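Local atomic coordinates of probable chitinase A (PDB entry 4TX8), a protein that probably hydrolyses chitin as a family 18 glycoside hydrolase, joining a TIM-barrel catalytic domain to a small module of a chitin-binding family. Residues 35-40 with 51-56; 41-46 with 63-68; 71-76 with 402-407; 130-135 with 409-414. All blocks are in the same frame, centred on the assembly; numbering follows the deposited sequence.

Overall arrangement
The four contacts run as a chain from the small module of carbohydrate-binding family 5/12 into the GH18 barrel. Contact 1 and contact 2 lie within the module, their centres about 12 Å apart, and meet where Tyr35 CE1 packs on Val41 CG1 at 3.4 Å. Contact 3, its centre about 6 Å from that of contact 2, joins the module to helix 399-404; Arg404 of contact 3 also reaches contact 2, its NH1 3.1 Å from Pro64 O. Contact 4 belongs to the barrel and follows through Asp402 OD2, 2.7 Å from Ser410 OG. The bound N-acetylglucosamine touches contact 3 at Gly75 and Ser76, and the side chain of Arg411 in contact 4 comes within about 6 Å of it.

Contact 1 of 4, residues 35-40 with 51-56; sequences YKVGDV and LVAHTA
Tyr35 and His54 form an antiparallel hydrogen-bonded backbone pair, with CA atoms 5.3 Å apart. Tyr35 N donates to His54 O at 2.6 Å, almost straight at 171°; the return bond, from His54 N to Tyr35 O, spans 2.9 Å and is more bent. Tyr35 O also receives a CA-H contact from Ala53 CA at 3.2 Å.

Among the rings, Tyr35 and His54 lie on the same face of this small sheet and cross obliquely, planes 42° apart, His54 CE1 being 4.2 Å from Tyr35 CD2. The imidazole is held from two residues back: ND1 donates to Val52 O at 2.7 Å, near the ring plane.

Apolar contacts flank the pair. Val37 CG2, anti to its carbonyl carbon, lies 4.3 Å from Ala53 CB and packs on the backbone at Ala53 N, while Ala56 CB meets the edge of the Tyr35 ring near CE2. Tyr35 OH bonds to Ala30 N.

A type II turn, closed by Asp39 N bonding to Lys36 O and braced by Lys36 N bonding to Asp39 OD2, follows. This two-strand sheet is part of the small beta fold of a family 5/12 carbohydrate-binding module, Tyr35 buried beside Trp29 and Trp71, the Val37-Ala53 side exposed.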
loop_
_atom_site.group_PDB
_atom_site.type_symbol
_atom_site.label_atom_id
_atom_site.label_comp_id
_atom_site.label_asym_id
_atom_site.label_seq_id
_atom_site.Cartn_x
_atom_site.Cartn_y
_atom_site.Cartn_z
ATOM N N TYR A 35 12.651 -9.157 -32.797
ATOM C CA TYR A 35 12.126 -10.186 -31.908
ATOM C C TYR A 35 10.923 -10.894 -32.515
ATOM O O TYR A 35 10.132 -10.287 -33.233
ATOM C CB TYR A 35 11.744 -9.580 -30.555
ATOM C CG TYR A 35 12.916 -8.993 -29.806
ATOM C CD1 TYR A 35 13.885 -9.815 -29.246
ATOM C CD2 TYR A 35 13.059 -7.618 -29.663
ATOM C CE1 TYR A 35 14.966 -9.286 -28.566
ATOM C CE2 TYR A 35 14.135 -7.080 -28.982
ATOM C CZ TYR A 35 15.085 -7.919 -28.434
ATOM O OH TYR A 35 16.160 -7.396 -27.753
ATOM N N LYS A 36 10.799 -12.186 -32.233
ATOM C CA LYS A 36 9.622 -12.948 -32.630
ATOM C C LYS A 36 8.719 -13.177 -31.426
ATOM O O LYS A 36 9.173 -13.097 -30.285
ATOM C CB LYS A 36 10.014 -14.293 -33.239
ATOM C CG LYS A 36 10.832 -14.214 -34.513
ATOM C CD LYS A 36 11.024 -15.613 -35.074
ATOM C CE LYS A 36 12.194 -15.689 -36.032
ATOM N NZ LYS A 36 12.631 -17.104 -36.216
ATOM N N VAL A 37 7.446 -13.464 -31.681
ATOM C CA VAL A 37 6.518 -13.820 -30.616
ATOM C C VAL A 37 7.059 -15.014 -29.836
ATOM O O VAL A 37 7.455 -16.018 -30.425
ATOM C CB VAL A 37 5.114 -14.156 -31.166
ATOM C CG1 VAL A 37 4.201 -14.633 -30.043
ATOM C CG2 VAL A 37 4.516 -12.951 -31.876
ATOM N N GLY A 38 7.097 -14.892 -28.512
ATOM C CA GLY A 38 7.586 -15.968 -27.674
ATOM C C GLY A 38 9.041 -15.815 -27.269
ATOM O O GLY A 38 9.515 -16.530 -26.386
ATOM N N ASP A 39 9.754 -14.892 -27.914
ATOM C CA ASP A 39 11.143 -14.604 -27.555
ATOM C C ASP A 39 11.244 -14.103 -26.119
ATOM O O ASP A 39 10.456 -13.265 -25.688
ATOM C CB ASP A 39 11.751 -13.567 -28.505
ATOM C CG ASP A 39 12.233 -14.174 -29.808
ATOM O OD1 ASP A 39 12.053 -15.393 -30.010
ATOM O OD2 ASP A 39 12.788 -13.423 -30.635
ATOM N N VAL A 40 12.221 -14.618 -25.381
ATOM C CA VAL A 40 12.421 -14.213 -23.998
ATOM C C VAL A 40 13.725 -13.439 -23.844
ATOM O O VAL A 40 14.787 -13.913 -24.240
ATOM C CB VAL A 40 12.433 -15.429 -23.052
ATOM C CG1 VAL A 40 12.528 -14.975 -21.603
ATOM C CG2 VAL A 40 11.189 -16.275 -23.263
ATOM N N LEU A 51 5.227 -10.391 -27.067
ATOM C CA LEU A 51 3.833 -10.590 -27.450
ATOM C C LEU A 51 3.636 -10.399 -28.947
ATOM O O LEU A 51 2.690 -10.922 -29.534
ATOM C CB LEU A 51 2.929 -9.621 -26.687
ATOM C CG LEU A 51 2.812 -9.841 -25.181
ATOM C CD1 LEU A 51 2.106 -8.667 -24.531
ATOM C CD2 LEU A 51 2.063 -11.133 -24.918
ATOM N N VAL A 52 4.535 -9.630 -29.552
ATOM C CA VAL A 52 4.416 -9.239 -30.948
ATOM C C VAL A 52 5.762 -9.345 -31.649
ATOM O O VAL A 52 6.783 -8.928 -31.100
ATOM C CB VAL A 52 3.891 -7.787 -31.084
ATOM C CG1 VAL A 52 3.809 -7.379 -32.543
ATOM C CG2 VAL A 52 2.535 -7.631 -30.404
ATOM N N ALA A 53 5.773 -9.916 -32.850
ATOM C CA ALA A 53 6.976 -9.915 -33.673
ATOM C C ALA A 53 7.280 -8.486 -34.100
ATOM O O ALA A 53 6.485 -7.854 -34.793
ATOM C CB ALA A 53 6.810 -10.813 -34.886
ATOM N N HIS A 54 8.431 -7.977 -33.679
ATOM C CA HIS A 54 8.777 -6.586 -33.933
ATOM C C HIS A 54 10.264 -6.338 -33.760
ATOM O O HIS A 54 10.990 -7.169 -33.214
ATOM C CB HIS A 54 8.018 -5.667 -32.979
ATOM C CG HIS A 54 8.564 -5.686 -31.587
ATOM N ND1 HIS A 54 8.442 -6.782 -30.760
ATOM C CD2 HIS A 54 9.259 -4.761 -30.884
ATOM C CE1 HIS A 54 9.027 -6.528 -29.604
ATOM N NE2 HIS A 54 9.530 -5.306 -29.653
ATOM N N THR A 55 10.699 -5.169 -34.209
ATOM C CA THR A 55 12.052 -4.699 -33.963
ATOM C C THR A 55 12.010 -3.557 -32.956
ATOM O O THR A 55 11.157 -2.677 -33.045
ATOM C CB THR A 55 12.729 -4.230 -35.265
ATOM O OG1 THR A 55 13.007 -5.367 -36.091
ATOM C CG2 THR A 55 14.026 -3.497 -34.969
ATOM N N ALA A 56 12.914 -3.585 -31.984
ATOM C CA ALA A 56 13.047 -2.478 -31.049
ATOM C C ALA A 56 13.882 -1.385 -31.697
ATOM O O ALA A 56 15.087 -1.296 -31.461
ATOM C CB ALA A 56 13.682 -2.942 -29.743
#

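Contact 2 of 4, residues 41-46 with 63-68; sequences VSYNNA and NPAASP
Tyr43 and Pro64 mark the nearest backbone approach, their CA atoms 7.0 Å apart, so strand 40-43 and the loop 63-68 meet through side chains. After Tyr43 the chain reverses through Asn44 and Asn45, both with positive phi, and mutual backbone bonds between Tyr43 and Ala46 close this two-residue beta-hairpin. The facing loop is drawn together at Asn63 O, which accepts from Ala66 N and Ser67 OG on opposite faces of its carbonyl plane.

Tyr43 carries the contact: anti to the backbone N (chi1 -174°), its CG meets Pro64 CD, which sits over one ring face in a CH-pi contact, 4.0 Å from the centroid and 15° off the normal, while Asn44 OD1 lies over the opposite face toward the rim. Ala65 CB meets the ring edge at CE2, 3.6 Å away.

In the family 5/12 module this places the loop before strand 71-73 against the first hairpin of its three-stranded sheet, with Trp29, Tyr48 and Trp71 also touching Pro64.

At the ring's far end, Asn63 CG comes within 3.2 Å of Tyr43 OH, the amide plane tilted only 14° from the ring. Water 1, in the ring plane, is 2.9 Å from Tyr43 OH and donates weakly to Asn63 OD1. Asn63 ND2 bonds to Asn61 OD1, while Asn44 ND2 donates to Asp405 O in the catalytic domain.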
loop_
_atom_site.group_PDB
_atom_site.type_symbol
_atom_site.label_atom_id
_atom_site.label_comp_id
_atom_site.label_asym_id
_atom_site.label_seq_id
_atom_site.Cartn_x
_atom_site.Cartn_y
_atom_site.Cartn_z
ATOM N N VAL A 41 13.641 -12.243 -23.270
ATOM C CA VAL A 41 14.829 -11.432 -23.039
ATOM C C VAL A 41 14.982 -11.083 -21.564
ATOM O O VAL A 41 14.042 -11.220 -20.785
ATOM C CB VAL A 41 14.795 -10.124 -23.854
ATOM C CG1 VAL A 41 14.662 -10.426 -25.334
ATOM C CG2 VAL A 41 13.656 -9.231 -23.380
ATOM N N SER A 42 16.173 -10.629 -21.190
ATOM C CA SER A 42 16.422 -10.160 -19.836
ATOM C C SER A 42 16.432 -8.637 -19.801
ATOM O O SER A 42 17.043 -7.990 -20.650
ATOM C CB SER A 42 17.747 -10.710 -19.304
ATOM O OG SER A 42 18.029 -10.184 -18.017
ATOM N N TYR A 43 15.744 -8.070 -18.817
ATOM C CA TYR A 43 15.690 -6.623 -18.646
ATOM C C TYR A 43 15.458 -6.293 -17.176
ATOM O O TYR A 43 14.549 -6.842 -16.552
ATOM C CB TYR A 43 14.591 -6.015 -19.520
ATOM C CG TYR A 43 14.577 -4.505 -19.513
ATOM C CD1 TYR A 43 15.478 -3.780 -20.281
ATOM C CD2 TYR A 43 13.661 -3.804 -18.740
ATOM C CE1 TYR A 43 15.470 -2.400 -20.279
ATOM C CE2 TYR A 43 13.644 -2.424 -18.729
ATOM C CZ TYR A 43 14.551 -1.727 -19.501
ATOM O OH TYR A 43 14.534 -0.352 -19.493
ATOM N N ASN A 44 16.283 -5.397 -16.636
ATOM C CA ASN A 44 16.319 -5.123 -15.200
ATOM C C ASN A 44 16.487 -6.412 -14.401
ATOM O O ASN A 44 15.907 -6.567 -13.326
ATOM C CB ASN A 44 15.056 -4.383 -14.743
ATOM C CG ASN A 44 15.013 -2.946 -15.230
ATOM O OD1 ASN A 44 16.016 -2.410 -15.698
ATOM N ND2 ASN A 44 13.850 -2.311 -15.109
ATOM N N ASN A 45 17.287 -7.324 -14.949
ATOM C CA ASN A 45 17.537 -8.642 -14.361
ATOM C C ASN A 45 16.268 -9.455 -14.154
ATOM O O ASN A 45 16.174 -10.243 -13.218
ATOM C CB ASN A 45 18.286 -8.507 -13.035
ATOM C CG ASN A 45 19.623 -7.820 -13.198
ATOM O OD1 ASN A 45 20.519 -8.336 -13.866
ATOM N ND2 ASN A 45 19.764 -6.645 -12.594
ATOM N N ALA A 46 15.298 -9.263 -15.039
ATOM C CA ALA A 46 14.080 -10.056 -15.020
ATOM C C ALA A 46 13.713 -10.444 -16.442
ATOM O O ALA A 46 14.231 -9.872 -17.403
ATOM C CB ALA A 46 12.949 -9.293 -14.359
ATOM N N ASN A 63 11.224 -0.432 -24.449
ATOM C CA ASN A 63 11.770 -1.432 -23.538
ATOM C C ASN A 63 10.649 -2.185 -22.817
ATOM O O ASN A 63 9.537 -1.671 -22.691
ATOM C CB ASN A 63 12.741 -0.784 -22.537
ATOM C CG ASN A 63 12.041 0.075 -21.502
ATOM O OD1 ASN A 63 11.374 -0.434 -20.599
ATOM N ND2 ASN A 63 12.209 1.388 -21.615
ATOM N N PRO A 64 10.935 -3.417 -22.359
ATOM C CA PRO A 64 9.915 -4.264 -21.729
ATOM C C PRO A 64 9.182 -3.630 -20.539
ATOM O O PRO A 64 7.998 -3.906 -20.354
ATOM C CB PRO A 64 10.721 -5.481 -21.274
ATOM C CG PRO A 64 11.828 -5.578 -22.266
ATOM C CD PRO A 64 12.199 -4.150 -22.572
ATOM N N ALA A 65 9.859 -2.799 -19.752
ATOM C CA ALA A 65 9.220 -2.177 -18.594
ATOM C C ALA A 65 8.264 -1.071 -19.018
ATOM O O ALA A 65 7.346 -0.708 -18.283
ATOM C CB ALA A 65 10.267 -1.629 -17.629
ATOM N N ALA A 66 8.478 -0.538 -20.213
ATOM C CA ALA A 66 7.679 0.578 -20.693
ATOM C C ALA A 66 6.644 0.155 -21.733
ATOM O O ALA A 66 5.823 0.964 -22.151
ATOM C CB ALA A 66 8.592 1.652 -21.273
ATOM N N SER A 67 6.665 -1.106 -22.150
ATOM C CA SER A 67 5.851 -1.507 -23.296
ATOM C C SER A 67 5.099 -2.823 -23.099
ATOM O O SER A 67 5.512 -3.862 -23.611
ATOM C CB SER A 67 6.743 -1.604 -24.535
ATOM O OG SER A 67 7.692 -0.549 -24.541
ATOM N N PRO A 68 3.978 -2.776 -22.363
ATOM C CA PRO A 68 3.155 -3.960 -22.097
ATOM C C PRO A 68 2.408 -4.469 -23.336
ATOM O O PRO A 68 1.940 -5.604 -23.319
ATOM C CB PRO A 68 2.175 -3.475 -21.022
ATOM C CG PRO A 68 2.096 -2.010 -21.219
ATOM C CD PRO A 68 3.444 -1.571 -21.708
HETATM O O HOH W 1 12.673 1.433 -18.234
#

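Contact 3 of 4, residues 71-76 with 402-407; sequences WTPGGS and DRRDGY. With NAG (2-acetamido-2-deoxy-beta-D-glucopyranose), chain B.
Pro73 and Arg404 make the nearest backbone approach, CA to CA 6.5 Å, where strand 71-73 meets the C-terminal end of helix 399-404, which closes in a Schellman motif at Gly406.

Arg404 grips the strand by hydrogen bonds, and Arg403 packs beside it. Arg404 NH1 donates to Trp71 O at 2.7 Å, nearly straight at 171°; the oxygen lies in the guanidinium plane, although the donor stands 42° out of the carbonyl plane. NH2 adds a weak bond to the same oxygen at 3.4 Å, and water 2 accepts from NH2 while donating weakly to Trp71 O. The bends at chi2 and chi3 carry CD and then NE off an extended path.

Pro73 supplies the apolar side of the contact. Its CD is 3.5 Å from Arg404 NH2, and its CG lies over the centre of the Arg403 guanidinium, 3.9 Å from CZ. The pyrrolidine therefore packs against both guanidinium groups, crossing each side chain at about a right angle. Arg403 is extended from CG to NE and makes a cation-pi contact with Phe124.

Farther along, Gly75 and Ser76 reach the bound N-acetylglucosamine, Ser76 CB being 3.7 Å from its C4. Strand 71-73 is an outermost strand of the module's three-stranded sheet, paired with strand 46-50, and this contact docks it on helix 399-404, just after barrel strand 393-397.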
loop_
_atom_site.group_PDB
_atom_site.type_symbol
_atom_site.label_atom_id
_atom_site.label_comp_id
_atom_site.label_asym_id
_atom_site.label_seq_id
_atom_site.Cartn_x
_atom_site.Cartn_y
_atom_site.Cartn_z
ATOM N N TRP A 71 5.644 -6.603 -24.510
ATOM C CA TRP A 71 6.296 -7.533 -23.597
ATOM C C TRP A 71 5.428 -7.874 -22.396
ATOM O O TRP A 71 4.828 -6.992 -21.780
ATOM C CB TRP A 71 7.627 -6.954 -23.106
ATOM C CG TRP A 71 8.609 -6.684 -24.198
ATOM C CD1 TRP A 71 8.835 -5.491 -24.823
ATOM C CD2 TRP A 71 9.499 -7.629 -24.802
ATOM N NE1 TRP A 71 9.814 -5.636 -25.777
ATOM C CE2 TRP A 71 10.236 -6.939 -25.784
ATOM C CE3 TRP A 71 9.744 -8.991 -24.606
ATOM C CZ2 TRP A 71 11.200 -7.565 -26.568
ATOM C CZ3 TRP A 71 10.699 -9.609 -25.385
ATOM C CH2 TRP A 71 11.416 -8.898 -26.355
ATOM N N THR A 72 5.370 -9.158 -22.061
ATOM C CA THR A 72 4.750 -9.580 -20.814
ATOM C C THR A 72 5.812 -10.197 -19.905
ATOM O O THR A 72 6.659 -10.963 -20.366
ATOM C CB THR A 72 3.597 -10.580 -21.050
ATOM O OG1 THR A 72 3.117 -11.067 -19.791
ATOM C CG2 THR A 72 4.053 -11.752 -21.894
ATOM N N PRO A 73 5.784 -9.843 -18.611
ATOM C CA PRO A 73 6.738 -10.387 -17.639
ATOM C C PRO A 73 6.646 -11.905 -17.549
ATOM O O PRO A 73 5.541 -12.441 -17.536
ATOM C CB PRO A 73 6.310 -9.736 -16.316
ATOM C CG PRO A 73 5.563 -8.508 -16.719
ATOM C CD PRO A 73 4.864 -8.870 -17.996
ATOM N N GLY A 74 7.788 -12.583 -17.496
ATOM C CA GLY A 74 7.803 -14.029 -17.382
ATOM C C GLY A 74 8.616 -14.702 -18.471
ATOM O O GLY A 74 9.069 -14.050 -19.412
ATOM N N GLY A 75 8.800 -16.014 -18.340
ATOM C CA GLY A 75 9.568 -16.788 -19.300
ATOM C C GLY A 75 10.975 -17.099 -18.825
ATOM O O GLY A 75 11.447 -16.530 -17.839
ATOM N N SER A 76 11.644 -18.012 -19.525
ATOM C CA SER A 76 13.033 -18.351 -19.225
ATOM C C SER A 76 13.716 -18.980 -20.434
ATOM O O SER A 76 13.055 -19.383 -21.391
ATOM C CB SER A 76 13.115 -19.300 -18.026
ATOM O OG SER A 76 12.739 -20.616 -18.386
ATOM N N ASP A 402 5.694 -2.888 -9.834
ATOM C CA ASP A 402 6.918 -3.603 -9.491
ATOM C C ASP A 402 7.162 -4.760 -10.457
ATOM O O ASP A 402 8.286 -4.982 -10.905
ATOM C CB ASP A 402 6.863 -4.121 -8.054
ATOM C CG ASP A 402 8.008 -5.062 -7.735
ATOM O OD1 ASP A 402 9.143 -4.573 -7.546
ATOM O OD2 ASP A 402 7.777 -6.288 -7.685
ATOM N N ARG A 403 6.097 -5.489 -10.776
ATOM C CA ARG A 403 6.162 -6.600 -11.720
ATOM C C ARG A 403 6.561 -6.124 -13.115
ATOM O O ARG A 403 7.435 -6.710 -13.760
ATOM C CB ARG A 403 4.811 -7.322 -11.771
ATOM C CG ARG A 403 4.687 -8.418 -12.825
ATOM C CD ARG A 403 3.302 -9.057 -12.730
ATOM N NE ARG A 403 3.025 -10.027 -13.788
ATOM C CZ ARG A 403 2.370 -9.744 -14.910
ATOM N NH1 ARG A 403 1.931 -8.513 -15.135
ATOM N NH2 ARG A 403 2.155 -10.694 -15.809
ATOM N N ARG A 404 5.918 -5.054 -13.570
ATOM C CA ARG A 404 6.192 -4.487 -14.884
ATOM C C ARG A 404 7.644 -4.016 -14.982
ATOM O O ARG A 404 8.283 -4.152 -16.026
ATOM C CB ARG A 404 5.225 -3.333 -15.172
ATOM C CG ARG A 404 5.506 -2.543 -16.444
ATOM C CD ARG A 404 5.624 -3.436 -17.673
ATOM N NE ARG A 404 4.459 -4.291 -17.881
ATOM C CZ ARG A 404 4.346 -5.150 -18.890
ATOM N NH1 ARG A 404 5.327 -5.261 -19.779
ATOM N NH2 ARG A 404 3.255 -5.896 -19.016
ATOM N N ASP A 405 8.167 -3.489 -13.878
ATOM C CA ASP A 405 9.521 -2.941 -13.847
ATOM C C ASP A 405 10.594 -4.002 -13.580
ATOM O O ASP A 405 11.781 -3.686 -13.529
ATOM C CB ASP A 405 9.618 -1.830 -12.795
ATOM C CG ASP A 405 8.817 -0.593 -13.175
ATOM O OD1 ASP A 405 8.577 -0.381 -14.384
ATOM O OD2 ASP A 405 8.436 0.173 -12.265
ATOM N N GLY A 406 10.175 -5.252 -13.409
ATOM C CA GLY A 406 11.106 -6.353 -13.233
ATOM C C GLY A 406 11.449 -6.691 -11.791
ATOM O O GLY A 406 12.558 -7.144 -11.508
ATOM N N TYR A 407 10.496 -6.472 -10.890
ATOM C CA TYR A 407 10.657 -6.775 -9.465
ATOM C C TYR A 407 11.852 -6.059 -8.843
ATOM O O TYR A 407 12.488 -6.580 -7.928
ATOM C CB TYR A 407 10.801 -8.285 -9.245
ATOM C CG TYR A 407 9.743 -9.123 -9.924
ATOM C CD1 TYR A 407 8.417 -9.081 -9.505
ATOM C CD2 TYR A 407 10.072 -9.974 -10.971
ATOM C CE1 TYR A 407 7.448 -9.856 -10.119
ATOM C CE2 TYR A 407 9.113 -10.750 -11.590
ATOM C CZ TYR A 407 7.803 -10.687 -11.160
ATOM O OH TYR A 407 6.844 -11.457 -11.773
HETATM C C1 NAG B . 16.431 -17.927 -13.408
HETATM C C2 NAG B . 16.986 -18.418 -14.749
HETATM C C3 NAG B . 16.635 -17.428 -15.856
HETATM C C4 NAG B . 15.139 -17.147 -15.861
HETATM C C5 NAG B . 14.682 -16.692 -14.481
HETATM C C6 NAG B . 13.188 -16.467 -14.396
HETATM C C7 NAG B . 19.011 -19.793 -14.455
HETATM C C8 NAG B . 20.512 -19.789 -14.434
HETATM N N2 NAG B . 18.428 -18.612 -14.686
HETATM O O1 NAG B . 16.714 -18.852 -12.410
HETATM O O3 NAG B . 17.016 -17.968 -17.115
HETATM O O4 NAG B . 14.854 -16.115 -16.794
HETATM O O5 NAG B . 15.011 -17.706 -13.520
HETATM O O6 NAG B . 12.524 -17.585 -13.824
HETATM O O7 NAG B . 18.362 -20.817 -14.266
HETATM O O HOH W 2 1.590 -7.036 -21.011
#

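Contact 4 of 4, residues 130-135 with 409-414; sequences SADWDV and FSRPVA
Asp132 lies against the helix 410-417 at Ala414, their CA atoms 5.7 Å apart. Ala414 CB touches the carboxylate at OD1, 3.5 Å away, and also packs on CB and on CG, which stands anti to the carbonyl carbon (chi1 -78°), while OD2 comes near Arg411 CA. Beside it, Ser410 CB packs on the Trp133 indole toward its rim, nearest CZ2 at 3.7 Å.

Water links the polar groups in the next layer. Water 3 donates to Asp132 OD2 and to Ser410 OG, each at 2.6 Å, and is 2.8 Å from Ser130 OG. Water 4 donates to Asp132 OD1 at 3.2 Å and to Arg411 O, tying the other carboxylate oxygen to the helix backbone.

The loop is shaped locally by a type I turn from Ser130 to Trp133 and by an ST turn, in which Ser130 OG accepts from Asp132 N at 3.2 Å. Outside the two segments, Ser410 OG hydrogen-bonds to Asp402 OD2 of helix 399-404, and the Trp133 side chain also reaches Ile399 and Asp402. These contacts set the loop leading into barrel strand 135-143 beside the C-terminal helix of the TIM barrel.

Asp132 OD1 has a salt bridge to Arg418, whereas OD2 stays 5.4 Å from Arg411 NE, and Arg411 NH1 instead bonds to Asn45 O of the carbohydrate-binding module. The join thus combines van der Waals contact with water-mediated bonds, and the carboxylate charge is probably balanced mainly by Arg418.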
loop_
_atom_site.group_PDB
_atom_site.type_symbol
_atom_site.label_atom_id
_atom_site.label_comp_id
_atom_site.label_asym_id
_atom_site.label_seq_id
_atom_site.Cartn_x
_atom_site.Cartn_y
_atom_site.Cartn_z
ATOM N N SER A 130 4.250 -12.678 -6.632
ATOM C CA SER A 130 5.490 -13.311 -6.188
ATOM C C SER A 130 5.529 -13.530 -4.680
ATOM O O SER A 130 4.872 -12.821 -3.921
ATOM C CB SER A 130 6.700 -12.479 -6.620
ATOM O OG SER A 130 7.147 -11.641 -5.572
ATOM N N ALA A 131 6.323 -14.508 -4.259
ATOM C CA ALA A 131 6.411 -14.889 -2.854
ATOM C C ALA A 131 6.996 -13.790 -1.966
ATOM O O ALA A 131 6.913 -13.878 -0.743
ATOM C CB ALA A 131 7.232 -16.164 -2.714
ATOM N N ASP A 132 7.585 -12.762 -2.573
ATOM C CA ASP A 132 8.182 -11.668 -1.805
ATOM C C ASP A 132 7.134 -10.784 -1.128
ATOM O O ASP A 132 7.455 -10.019 -0.221
ATOM C CB ASP A 132 9.076 -10.804 -2.701
ATOM C CG ASP A 132 10.422 -11.443 -2.978
ATOM O OD1 ASP A 132 10.922 -12.185 -2.103
ATOM O OD2 ASP A 132 10.983 -11.197 -4.068
ATOM N N TRP A 133 5.886 -10.881 -1.575
ATOM C CA TRP A 133 4.808 -10.087 -0.993
ATOM C C TRP A 133 4.156 -10.816 0.182
ATOM O O TRP A 133 3.814 -11.989 0.074
ATOM C CB TRP A 133 3.761 -9.752 -2.058
ATOM C CG TRP A 133 4.337 -9.008 -3.224
ATOM C CD1 TRP A 133 4.717 -9.531 -4.428
ATOM C CD2 TRP A 133 4.617 -7.604 -3.291
ATOM N NE1 TRP A 133 5.207 -8.537 -5.243
ATOM C CE2 TRP A 133 5.158 -7.345 -4.569
ATOM C CE3 TRP A 133 4.459 -6.539 -2.397
ATOM C CZ2 TRP A 133 5.544 -6.065 -4.972
ATOM C CZ3 TRP A 133 4.843 -5.268 -2.800
ATOM C CH2 TRP A 133 5.376 -5.043 -4.076
ATOM N N ASP A 134 3.989 -10.115 1.300
ATOM C CA ASP A 134 3.414 -10.714 2.504
ATOM C C ASP A 134 1.949 -10.343 2.678
ATOM O O ASP A 134 1.165 -11.114 3.230
ATOM C CB ASP A 134 4.203 -10.288 3.740
ATOM C CG ASP A 134 5.642 -10.743 3.688
ATOM O OD1 ASP A 134 5.869 -11.965 3.574
ATOM O OD2 ASP A 134 6.545 -9.878 3.745
ATOM N N VAL A 135 1.586 -9.147 2.227
ATOM C CA VAL A 135 0.191 -8.730 2.230
ATOM C C VAL A 135 -0.176 -8.231 0.842
ATOM O O VAL A 135 0.442 -7.305 0.316
ATOM C CB VAL A 135 -0.095 -7.630 3.274
ATOM C CG1 VAL A 135 -1.573 -7.270 3.265
ATOM C CG2 VAL A 135 0.330 -8.089 4.667
ATOM N N PHE A 409 11.875 -3.491 -7.017
ATOM C CA PHE A 409 11.595 -3.045 -5.661
ATOM C C PHE A 409 11.435 -4.249 -4.736
ATOM O O PHE A 409 12.124 -4.355 -3.722
ATOM C CB PHE A 409 10.340 -2.162 -5.619
ATOM C CG PHE A 409 10.055 -1.567 -4.257
ATOM C CD1 PHE A 409 9.320 -2.270 -3.313
ATOM C CD2 PHE A 409 10.520 -0.302 -3.926
ATOM C CE1 PHE A 409 9.062 -1.728 -2.061
ATOM C CE2 PHE A 409 10.262 0.249 -2.679
ATOM C CZ PHE A 409 9.534 -0.466 -1.746
ATOM N N SER A 410 10.534 -5.159 -5.097
ATOM C CA SER A 410 10.183 -6.276 -4.222
ATOM C C SER A 410 11.366 -7.184 -3.885
ATOM O O SER A 410 11.494 -7.628 -2.748
ATOM C CB SER A 410 9.061 -7.110 -4.846
ATOM O OG SER A 410 9.446 -7.639 -6.101
ATOM N N ARG A 411 12.231 -7.460 -4.856
ATOM C CA ARG A 411 13.337 -8.385 -4.606
ATOM C C ARG A 411 14.324 -7.854 -3.555
ATOM O O ARG A 411 14.575 -8.536 -2.562
ATOM C CB ARG A 411 14.073 -8.731 -5.910
ATOM C CG ARG A 411 13.364 -9.765 -6.768
ATOM C CD ARG A 411 14.105 -10.005 -8.075
ATOM N NE ARG A 411 13.430 -11.002 -8.903
ATOM C CZ ARG A 411 13.746 -11.265 -10.168
ATOM N NH1 ARG A 411 14.728 -10.601 -10.764
ATOM N NH2 ARG A 411 13.074 -12.192 -10.839
ATOM N N PRO A 412 14.881 -6.641 -3.750
ATOM C CA PRO A 412 15.837 -6.236 -2.711
ATOM C C PRO A 412 15.176 -5.842 -1.391
ATOM O O PRO A 412 15.776 -6.048 -0.337
ATOM C CB PRO A 412 16.553 -5.034 -3.340
ATOM C CG PRO A 412 15.576 -4.485 -4.320
ATOM C CD PRO A 412 14.826 -5.666 -4.858
ATOM N N VAL A 413 13.963 -5.299 -1.439
ATOM C CA VAL A 413 13.308 -4.847 -0.216
ATOM C C VAL A 413 12.858 -6.034 0.644
ATOM O O VAL A 413 13.014 -6.009 1.866
ATOM C CB VAL A 413 12.116 -3.924 -0.522
ATOM C CG1 VAL A 413 11.289 -3.674 0.729
ATOM C CG2 VAL A 413 12.618 -2.602 -1.098
ATOM N N ALA A 414 12.329 -7.080 0.014
ATOM C CA ALA A 414 11.981 -8.293 0.754
ATOM C C ALA A 414 13.225 -8.904 1.390
ATOM O O ALA A 414 13.167 -9.404 2.511
ATOM C CB ALA A 414 11.297 -9.309 -0.147
HETATM O O HOH W 3 9.559 -10.269 -6.080
HETATM O O HOH W 4 13.972 -11.369 -2.302
#